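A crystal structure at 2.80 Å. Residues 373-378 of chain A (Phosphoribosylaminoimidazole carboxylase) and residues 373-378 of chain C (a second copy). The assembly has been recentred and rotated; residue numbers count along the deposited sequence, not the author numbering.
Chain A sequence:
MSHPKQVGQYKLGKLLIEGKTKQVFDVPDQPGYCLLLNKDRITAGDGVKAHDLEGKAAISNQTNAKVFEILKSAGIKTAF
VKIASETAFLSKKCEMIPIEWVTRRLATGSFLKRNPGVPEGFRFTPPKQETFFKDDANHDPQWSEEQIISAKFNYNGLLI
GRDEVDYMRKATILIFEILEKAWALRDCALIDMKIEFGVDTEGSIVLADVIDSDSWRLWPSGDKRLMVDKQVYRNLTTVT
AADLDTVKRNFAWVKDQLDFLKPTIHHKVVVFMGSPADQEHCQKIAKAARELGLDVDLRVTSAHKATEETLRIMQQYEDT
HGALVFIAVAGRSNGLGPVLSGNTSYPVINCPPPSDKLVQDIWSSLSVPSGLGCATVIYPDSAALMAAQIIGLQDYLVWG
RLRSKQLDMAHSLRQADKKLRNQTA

Chain A, residues 373-378: GCATVI
Chain C, residues 373-378: GCATVI

Two copies of the same six-residue segment, Gly-Cys-Ala-Thr-Val-Ile, meet as short antiparallel strands, their CA 374 to CA 377 directions 141° apart. The register centres on A:Thr376 opposite C:Thr376, with CA atoms 5.1 Å apart; A:Ala375 lies across from C:Val377 (CA to CA 5.3 Å) and A:Val377 across from C:Ala375 (CA to CA 5.2 Å). Residues 375-376 of each chain are strand, the rest loop or turn.

A single antiparallel bridge of the hydrogen-bonded type holds the pair. The amide N of A:Thr376 donates to O of C:Thr376 at 2.9 Å, with an N-H...O angle of 157°, and N of C:Thr376 donates to O of A:Thr376 at 2.8 Å and 149°. Each threonine thus satisfies its own amide and carbonyl with those of its counterpart, closing a nearly symmetric two-bond ring. Extended backbones permit this: phi/psi is -112/154 at A:Ala375, -124/139 at A:Thr376 and -136/157 at A:Val377, and -110/158, -126/140 and -135/157 at the same positions in chain C. Before them, A:Cys374 takes -53/130 and C:Cys374 -53/123; A:Gly373 and C:Gly373 are near -100/19, and A:Ile378 and C:Ile378 close the stretches at -118/-17 and -114/-17.

The CA-to-CB bonds of A:Thr376 and C:Thr376 point sideways to the partner stretch, with chi1 in m (-59° and -61°). Their OG1 atoms are hydrogen-bonded elsewhere in the structure, so these polar groups are satisfied without drawing on the bridge.

Alanine and valine supply the apolar contacts. CB of A:Ala375 lies 4.1 Å from CB of C:Ala375, the two methyls meeting in an apolar contact beside the bridge. The valines extend this patch: CG2 of A:Val377 is 4.1 Å from CB of C:Ala375, and CG2 of C:Val377 is 4.3 Å from CB of A:Ala375. Chi1 lies between wells, at 128° in A:Val377 and 130° in C:Val377. The same methyls reach the cysteine carbonyls, with CG2 of C:Val377 3.2 Å from O of A:Cys374 and CG2 of A:Val377 3.6 Å from O of C:Cys374; these are packing contacts, and the methyls do not satisfy the oxygens.

A:Cys374 and C:Cys374 have chi1 in t (-153° and -150°); CB of A:Cys374 is 6.4 Å from CG2 of C:Val377, and CB of C:Cys374 is 6.5 Å from CG2 of A:Val377. A:Ile378 and C:Ile378 make no contact across the pair; chi1 is -104° and -92°, with chi2 t in both. Together the stretches bury 267 Å², mostly over residues 375 to 377.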

# COMPACT_ATOMS: atom_id res chain seq x y z
N GLY A 373 -15.40 -20.49 -6.91
CA GLY A 373 -16.32 -19.89 -5.97
C GLY A 373 -15.81 -19.81 -4.55
O GLY A 373 -16.58 -19.68 -3.60
N CYS A 374 -14.51 -19.93 -4.39
CA CYS A 374 -13.88 -19.74 -3.10
C CYS A 374 -14.28 -18.37 -2.48
O CYS A 374 -14.26 -17.34 -3.17
CB CYS A 374 -12.36 -19.84 -3.30
SG CYS A 374 -11.53 -20.37 -1.83
N ALA A 375 -14.72 -18.38 -1.22
CA ALA A 375 -15.05 -17.12 -0.50
C ALA A 375 -14.03 -16.91 0.63
O ALA A 375 -13.47 -17.87 1.16
CB ALA A 375 -16.48 -17.15 0.08
N THR A 376 -13.84 -15.65 1.02
CA THR A 376 -12.79 -15.31 1.97
C THR A 376 -13.33 -14.57 3.20
O THR A 376 -14.24 -13.69 3.13
CB THR A 376 -11.67 -14.51 1.28
OG1 THR A 376 -11.10 -15.29 0.21
CG2 THR A 376 -10.57 -14.13 2.27
N VAL A 377 -12.78 -14.97 4.34
CA VAL A 377 -13.15 -14.48 5.65
C VAL A 377 -11.82 -14.24 6.38
O VAL A 377 -10.80 -14.83 6.00
CB VAL A 377 -14.02 -15.56 6.35
CG1 VAL A 377 -13.49 -15.90 7.73
CG2 VAL A 377 -15.48 -15.17 6.39
N ILE A 378 -11.79 -13.38 7.39
CA ILE A 378 -10.51 -12.98 7.98
C ILE A 378 -10.30 -13.35 9.47
O ILE A 378 -9.16 -13.37 9.97
CB ILE A 378 -10.28 -11.49 7.70
CG1 ILE A 378 -9.24 -11.33 6.60
CG2 ILE A 378 -9.88 -10.70 8.94
CD1 ILE A 378 -8.94 -9.86 6.37
N GLY C 373 -20.60 -13.24 10.28
CA GLY C 373 -20.14 -14.29 9.37
C GLY C 373 -20.14 -13.86 7.91
O GLY C 373 -20.17 -14.69 7.01
N CYS C 374 -20.16 -12.56 7.69
CA CYS C 374 -20.07 -11.97 6.37
C CYS C 374 -18.82 -12.50 5.60
O CYS C 374 -17.68 -12.35 6.08
CB CYS C 374 -19.96 -10.46 6.60
SG CYS C 374 -20.63 -9.47 5.33
N ALA C 375 -19.01 -13.10 4.42
CA ALA C 375 -17.87 -13.61 3.61
C ALA C 375 -17.71 -12.73 2.39
O ALA C 375 -18.65 -12.04 2.00
CB ALA C 375 -18.07 -15.06 3.19
N THR C 376 -16.52 -12.74 1.79
CA THR C 376 -16.24 -11.82 0.68
C THR C 376 -15.73 -12.49 -0.59
O THR C 376 -14.94 -13.44 -0.55
CB THR C 376 -15.26 -10.70 1.10
OG1 THR C 376 -15.83 -9.93 2.17
CG2 THR C 376 -14.98 -9.78 -0.07
N VAL C 377 -16.21 -12.00 -1.72
CA VAL C 377 -15.78 -12.48 -3.01
C VAL C 377 -15.56 -11.21 -3.85
O VAL C 377 -16.09 -10.15 -3.55
CB VAL C 377 -16.83 -13.45 -3.59
CG1 VAL C 377 -17.22 -13.10 -5.01
CG2 VAL C 377 -16.32 -14.87 -3.51
N ILE C 378 -14.74 -11.31 -4.89
CA ILE C 378 -14.29 -10.12 -5.61
C ILE C 378 -14.80 -10.03 -7.07
O ILE C 378 -14.79 -8.95 -7.68
CB ILE C 378 -12.76 -10.04 -5.48
CG1 ILE C 378 -12.41 -9.20 -4.27
CG2 ILE C 378 -12.04 -9.55 -6.76
CD1 ILE C 378 -10.93 -9.09 -4.09